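Local atomic coordinates of BauA (Acinetobacter baumannii, PDB entry 6HCP), a protein that probably acts as a TonB-dependent outer-membrane receptor that takes up the iron-loaded siderophore preacinetobactin into Acinetobacter baumannii. Residues Y245-V251 and V283-G289; I504-Q508 and T551-D555. All coordinates share one frame; numbering follows the deposited sequence. Where two conformers were deposited one is given.

Contact 1 of 2, residues Y245-V251 and V283-G289. With C8E ((hydroxyethyloxy)tri(ethyloxy)octane), chain B; EDO (1,2-ethanediol), chain Z.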
loop_
_atom_site.group_PDB
_atom_site.type_symbol
_atom_site.label_atom_id
_atom_site.label_comp_id
_atom_site.label_asym_id
_atom_site.label_seq_id
_atom_site.Cartn_x
_atom_site.Cartn_y
_atom_site.Cartn_z
ATOM N N TYR A 245 -31.640 21.752 12.507
ATOM C CA TYR A 245 -30.567 20.809 12.751
ATOM C C TYR A 245 -29.780 21.227 13.980
ATOM O O TYR A 245 -29.763 22.400 14.387
ATOM C CB TYR A 245 -29.683 20.699 11.511
ATOM C CG TYR A 245 -28.738 21.862 11.353
ATOM C CD1 TYR A 245 -27.535 21.890 12.025
ATOM C CD2 TYR A 245 -29.124 22.997 10.665
ATOM C CE1 TYR A 245 -26.704 23.000 11.984
ATOM C CE2 TYR A 245 -28.292 24.102 10.582
ATOM C CZ TYR A 245 -27.077 24.106 11.242
ATOM O OH TYR A 245 -26.267 25.208 11.213
ATOM N N ASP A 246 -29.073 20.241 14.538
ATOM C CA ASP A 246 -28.164 20.424 15.629
ATOM C C ASP A 246 -26.910 19.611 15.290
ATOM O O ASP A 246 -27.030 18.406 14.981
ATOM C CB ASP A 246 -28.826 19.946 16.926
ATOM C CG ASP A 246 -28.032 20.134 18.206
ATOM O OD1 ASP A 246 -26.913 20.673 18.164
ATOM O OD2 ASP A 246 -28.537 19.698 19.250
ATOM N N ALA A 247 -25.753 20.286 15.244
ATOM C CA ALA A 247 -24.504 19.657 14.736
ATOM C C ALA A 247 -23.368 19.897 15.720
ATOM O O ALA A 247 -23.306 20.914 16.406
ATOM C CB ALA A 247 -24.156 20.175 13.354
ATOM N N LEU A 248 -22.410 18.961 15.703
ATOM C CA LEU A 248 -21.173 19.072 16.440
ATOM C C LEU A 248 -20.036 18.625 15.511
ATOM O O LEU A 248 -20.206 17.658 14.769
ATOM C CB LEU A 248 -21.230 18.168 17.674
ATOM C CG LEU A 248 -19.887 17.909 18.350
ATOM C CD1 LEU A 248 -19.462 19.114 19.168
ATOM C CD2 LEU A 248 -19.944 16.674 19.237
ATOM N N ASP A 249 -18.936 19.372 15.547
ATOM C CA ASP A 249 -17.689 19.028 14.860
ATOM C C ASP A 249 -16.569 19.216 15.878
ATOM O O ASP A 249 -16.472 20.274 16.526
ATOM C CB ASP A 249 -17.501 19.888 13.604
ATOM C CG ASP A 249 -16.185 19.652 12.866
ATOM O OD1 ASP A 249 -16.148 18.731 12.038
ATOM O OD2 ASP A 249 -15.175 20.239 13.276
ATOM N N HIS A 250 -15.773 18.162 16.085
ATOM C CA HIS A 250 -14.719 18.176 17.080
ATOM C C HIS A 250 -13.497 17.432 16.538
ATOM O O HIS A 250 -13.617 16.290 16.119
ATOM C CB HIS A 250 -15.207 17.553 18.396
ATOM C CG HIS A 250 -14.180 17.561 19.478
ATOM N ND1 HIS A 250 -14.255 18.413 20.562
ATOM C CD2 HIS A 250 -13.027 16.873 19.620
ATOM C CE1 HIS A 250 -13.215 18.216 21.348
ATOM N NE2 HIS A 250 -12.449 17.270 20.795
ATOM N N VAL A 251 -12.331 18.080 16.594
ATOM C CA VAL A 251 -11.075 17.451 16.190
ATOM C C VAL A 251 -10.092 17.590 17.348
ATOM O O VAL A 251 -9.837 18.677 17.833
ATOM C CB VAL A 251 -10.469 18.052 14.910
ATOM C CG1 VAL A 251 -9.194 17.314 14.504
ATOM C CG2 VAL A 251 -11.471 18.077 13.771
ATOM N N VAL A 283 -10.220 21.546 18.615
ATOM C CA VAL A 283 -11.201 22.503 18.171
ATOM C C VAL A 283 -12.559 21.838 18.315
ATOM O O VAL A 283 -12.720 20.632 18.045
ATOM C CB VAL A 283 -10.950 22.963 16.720
ATOM C CG1 VAL A 283 -11.171 21.830 15.727
ATOM C CG2 VAL A 283 -11.832 24.168 16.361
ATOM N N GLU A 284 -13.559 22.642 18.669
ATOM C CA GLU A 284 -14.936 22.152 18.723
ATOM C C GLU A 284 -15.859 23.260 18.237
ATOM O O GLU A 284 -15.725 24.400 18.705
ATOM C CB GLU A 284 -15.306 21.762 20.155
ATOM C CG GLU A 284 -16.768 21.425 20.325
ATOM C CD GLU A 284 -17.192 21.310 21.784
ATOM O OE1 GLU A 284 -17.275 22.358 22.488
ATOM O OE2 GLU A 284 -17.379 20.170 22.231
ATOM N N THR A 285 -16.766 22.915 17.316
ATOM C CA THR A 285 -17.810 23.842 16.876
ATOM C C THR A 285 -19.166 23.170 17.055
ATOM O O THR A 285 -19.383 22.047 16.610
ATOM C CB THR A 285 -17.598 24.312 15.433
ATOM O OG1 THR A 285 -16.250 24.754 15.279
ATOM C CG2 THR A 285 -18.493 25.469 15.049
ATOM N N LYS A 286 -20.069 23.875 17.742
ATOM C CA LYS A 286 -21.454 23.481 17.827
ATOM C C LYS A 286 -22.283 24.476 17.016
ATOM O O LYS A 286 -22.182 25.669 17.245
ATOM C CB LYS A 286 -21.919 23.487 19.287
ATOM C CG LYS A 286 -21.268 22.452 20.198
ATOM C CD LYS A 286 -21.789 22.517 21.631
ATOM C CE LYS A 286 -21.066 21.564 22.561
ATOM N NZ LYS A 286 -21.368 21.841 23.985
ATOM N N ASP A 287 -23.095 23.958 16.101
ATOM C CA ASP A 287 -23.954 24.745 15.261
ATOM C C ASP A 287 -25.383 24.228 15.410
ATOM O O ASP A 287 -25.627 23.025 15.367
ATOM C CB ASP A 287 -23.540 24.668 13.796
ATOM C CG ASP A 287 -22.219 25.369 13.516
ATOM O OD1 ASP A 287 -22.231 26.612 13.336
ATOM O OD2 ASP A 287 -21.181 24.677 13.534
ATOM N N LYS A 288 -26.322 25.162 15.562
ATOM C CA LYS A 288 -27.747 24.838 15.593
ATOM C C LYS A 288 -28.464 25.828 14.685
ATOM O O LYS A 288 -28.165 27.025 14.737
ATOM C CB LYS A 288 -28.299 24.946 17.017
ATOM C CG LYS A 288 -27.603 24.074 18.050
ATOM C CD LYS A 288 -28.181 24.182 19.455
ATOM C CE LYS A 288 -27.312 23.470 20.471
ATOM N NZ LYS A 288 -27.921 23.483 21.819
ATOM N N GLY A 289 -29.340 25.327 13.821
ATOM C CA GLY A 289 -30.042 26.204 12.875
ATOM C C GLY A 289 -31.479 25.785 12.657
ATOM O O GLY A 289 -31.820 24.622 12.768
HETATM C C1 C8E B . -24.920 17.347 19.728
HETATM C C2 C8E B . -25.254 17.326 18.251
HETATM C C3 C8E B . -26.469 16.463 17.909
HETATM C C4 C8E B . -26.340 15.035 18.434
HETATM C C5 C8E B . -27.366 14.101 17.791
HETATM C C6 C8E B . -26.868 12.660 17.769
HETATM C C7 C8E B . -27.756 11.754 16.926
HETATM C C8 C8E B . -27.266 10.308 16.993
HETATM O O9 C8E B . -27.628 9.591 15.807
HETATM C C10 C8E B . -27.151 8.248 15.771
HETATM C C11 C8E B . -27.920 7.482 14.716
HETATM O O12 C8E B . -27.076 6.488 14.150
HETATM C C1 EDO Z . -14.341 23.407 13.742
HETATM O O1 EDO Z . -14.636 22.409 14.747
HETATM C C2 EDO Z . -15.086 23.097 12.477
HETATM O O2 EDO Z . -16.489 23.367 12.662
HETATM O O HOH W 1 -24.724 27.852 12.386
#

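Contact 2 of 2, residues I504-Q508 and T551-D555. With EDO (1,2-ethanediol), chain Y.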
loop_
_atom_site.group_PDB
_atom_site.type_symbol
_atom_site.label_atom_id
_atom_site.label_comp_id
_atom_site.label_asym_id
_atom_site.label_seq_id
_atom_site.Cartn_x
_atom_site.Cartn_y
_atom_site.Cartn_z
ATOM N N ILE A 504 -14.856 54.818 6.636
ATOM C CA ILE A 504 -15.356 53.473 6.284
ATOM C C ILE A 504 -15.732 53.454 4.803
ATOM O O ILE A 504 -16.636 54.170 4.392
ATOM C CB ILE A 504 -16.554 53.081 7.156
ATOM C CG1 ILE A 504 -16.228 53.192 8.647
ATOM C CG2 ILE A 504 -17.068 51.688 6.779
ATOM C CD1 ILE A 504 -17.447 53.139 9.552
ATOM N N PHE A 505 -15.044 52.627 4.017
ATOM C CA PHE A 505 -15.356 52.487 2.617
ATOM C C PHE A 505 -16.707 51.799 2.449
ATOM O O PHE A 505 -17.174 51.079 3.332
ATOM C CB PHE A 505 -14.278 51.725 1.848
ATOM C CG PHE A 505 -12.975 52.462 1.678
ATOM C CD1 PHE A 505 -12.942 53.845 1.598
ATOM C CD2 PHE A 505 -11.769 51.778 1.685
ATOM C CE1 PHE A 505 -11.734 54.521 1.521
ATOM C CE2 PHE A 505 -10.571 52.451 1.519
ATOM C CZ PHE A 505 -10.554 53.823 1.429
ATOM N N PRO A 506 -17.444 52.133 1.367
ATOM C CA PRO A 506 -18.690 51.442 1.053
ATOM C C PRO A 506 -18.379 50.003 0.669
ATOM O O PRO A 506 -17.236 49.701 0.333
ATOM C CB PRO A 506 -19.233 52.233 -0.143
ATOM C CG PRO A 506 -17.992 52.731 -0.830
ATOM C CD PRO A 506 -17.038 53.068 0.299
ATOM N N PRO A 507 -19.407 49.149 0.512
ATOM C CA PRO A 507 -19.191 47.798 -0.008
ATOM C C PRO A 507 -18.392 47.865 -1.307
ATOM O O PRO A 507 -18.658 48.717 -2.177
ATOM C CB PRO A 507 -20.624 47.273 -0.194
ATOM C CG PRO A 507 -21.405 47.997 0.889
ATOM C CD PRO A 507 -20.807 49.389 0.895
ATOM N N GLN A 508 -17.370 47.015 -1.393
ATOM C CA GLN A 508 -16.398 47.002 -2.456
ATOM C C GLN A 508 -16.823 46.012 -3.550
ATOM O O GLN A 508 -17.227 44.874 -3.253
ATOM C CB GLN A 508 -15.040 46.614 -1.868
ATOM C CG GLN A 508 -14.534 47.617 -0.836
ATOM C CD GLN A 508 -14.114 48.887 -1.532
ATOM O OE1 GLN A 508 -13.092 48.928 -2.204
ATOM N NE2 GLN A 508 -14.871 49.957 -1.297
ATOM N N THR A 551 -2.339 57.953 3.138
ATOM C CA THR A 551 -3.771 57.896 2.911
ATOM C C THR A 551 -4.213 56.440 2.682
ATOM O O THR A 551 -3.586 55.708 1.930
ATOM C CB THR A 551 -4.145 58.793 1.727
ATOM O OG1 THR A 551 -3.594 60.093 1.979
ATOM C CG2 THR A 551 -5.642 58.865 1.494
ATOM N N PHE A 552 -5.284 56.040 3.363
ATOM C CA PHE A 552 -5.919 54.727 3.193
ATOM C C PHE A 552 -6.768 54.727 1.917
ATOM O O PHE A 552 -7.624 55.612 1.730
ATOM C CB PHE A 552 -6.738 54.393 4.431
ATOM C CG PHE A 552 -7.155 52.947 4.558
ATOM C CD1 PHE A 552 -6.217 51.966 4.842
ATOM C CD2 PHE A 552 -8.482 52.568 4.396
ATOM C CE1 PHE A 552 -6.597 50.642 4.968
ATOM C CE2 PHE A 552 -8.865 51.239 4.529
ATOM C CZ PHE A 552 -7.921 50.279 4.824
ATOM N N VAL A 553 -6.450 53.809 0.994
ATOM C CA VAL A 553 -7.028 53.805 -0.345
ATOM C C VAL A 553 -7.607 52.421 -0.667
ATOM O O VAL A 553 -7.215 51.431 -0.069
ATOM C CB VAL A 553 -6.011 54.240 -1.414
ATOM C CG1 VAL A 553 -5.609 55.690 -1.243
ATOM C CG2 VAL A 553 -4.785 53.334 -1.455
ATOM N N SER A 554 -8.539 52.391 -1.630
ATOM C CA SER A 554 -9.213 51.161 -2.081
ATOM C C SER A 554 -8.740 50.830 -3.498
ATOM O O SER A 554 -9.475 50.230 -4.250
ATOM C CB SER A 554 -10.710 51.326 -2.002
ATOM O OG SER A 554 -11.116 52.431 -2.802
ATOM N N ASP A 555 -7.450 51.084 -3.743
ATOM C CA ASP A 555 -6.771 51.065 -5.037
ATOM C C ASP A 555 -6.205 49.675 -5.378
ATOM O O ASP A 555 -5.675 49.492 -6.463
ATOM C CB ASP A 555 -5.553 52.003 -5.034
ATOM C CG ASP A 555 -5.897 53.475 -5.080
ATOM O OD1 ASP A 555 -7.084 53.775 -5.273
ATOM O OD2 ASP A 555 -4.994 54.296 -4.798
HETATM C C1 EDO Y . -18.019 58.561 8.184
HETATM O O1 EDO Y . -19.346 58.353 7.722
HETATM C C2 EDO Y . -17.395 57.187 8.198
HETATM O O2 EDO Y . -16.782 56.950 6.879
HETATM O O HOH W 2 -14.076 52.594 -2.196
#

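Contact 1 of 2, residues Y245-V251 and V283-G289
Tyr245 lays its ring over the backbone of Gly289, whose N sits 3.6 Å above the ring plane, near the ring's margin. With chi1 at 77°, CG lies between the backbone N and carbonyl carbon, and that turn swings the ring across to the neighbouring strand. The phenol then runs beside Asp287, their ends in the same direction: Tyr245 OH comes 3.8 Å from Asp287 CB, ring and carboxylate planes are 36° apart, and one water donates to both Tyr245 OH and Asp287 OD1. Tyr245 OH also bonds Ile124 O of the plug; Asp287 OD1 bonds Phe127 N and Thr313 OG1. On the same face, Asp249 OD2 forms a salt bridge with Arg129.

The other face carries Asp246 alongside Lys288, with OD1 of the aspartate 3.5 Å from CG of the lysine. The charged ends do not meet. Leu248 CD1 packs on Glu284 CG at 3.7 Å, and the detergent tail passes near Asp246 O. In the conformer given, His250 turns one ring face to Val283 O, while its NE2 bonds Asp252 OD1.

Eight backbone hydrogen bonds join segments 245-251 and 283-289, whose directions differ by 175°. Strand 221-234 pairs with the far edge of 238-252 and strand 302-318 with that of 282-297, so the pair has a wall strand on both flanks, with the Tyr245, Asp249 and Asp287 face turned to the plug and detergent beside Asp246 and Leu248.

Contact 2 of 2, residues I504-Q508 and T551-D555
A long loop of the barrel, joining strands 478-489 and 508-520, folds against the start of strand 549-569 where Phe505 reaches Phe552 and Ser554. The two phenylalanine rings are nearly parallel, 14° between planes, but displaced so that little of one lies over the other, with centroids 5.5 Å from each other. The touching parts are neighbouring rim atoms, closest between Phe505 CE2 and Phe552 CD2 (3.6 Å). The rim of the Phe505 ring also meets the strand backbone, Phe552 O lying at its edge, in the ring plane, 3.4 Å from CZ.

Ser554 takes a face of the same ring. Its CB sits 4.2 Å from the Phe505 centroid, an off-centre CH-pi contact, and its hydroxyl lies over that face as well. Gln508 closes in on this serine from the loop side, with OE1 3.4 Å from Ser554 CB. The glutamine chain bends at chi2 (-72°), folding the amide back so that NE2 donates to Pro506 O at 2.9 Å in an almost perfectly straight bond. This fixes how the amide is turned. NE2 also donates to a water, which bonds Ser554 OG, giving the two segments a polar bridge beside the aromatic one.

Strand 524-541 lies between strands 508-520 and 549-569, and Phe505, Phe552 and Ser554 all touch its Ser538. From the loop, Asn500 OD1 accepts a hydrogen bond from Phe552 N, while Ala494 and Pro495 touch the Phe552 side chain. Long loops between strands on the extracellular side are a hallmark of TonB-dependent receptor barrels, and this one is consistent with that.

How the contacts relate
Along the chain the contacts come in series: contact 1 is complete before contact 2 begins. Their centres are about 35 Å apart and their nearest atoms about 25 Å, so neither touches the other, yet both belong to the same beta-barrel. Contact 1 joins strands 238-252 and 282-297, direct neighbours in the wall, and lies about 17 Å from the centre of the chain. Contact 2 sits farther out, about 27 Å from that centre, where a loop meets strand 549-569. One thus belongs to the barrel wall that borders the plug, the other to the loop arrangement at the rim, probably on the side where the siderophore arrives.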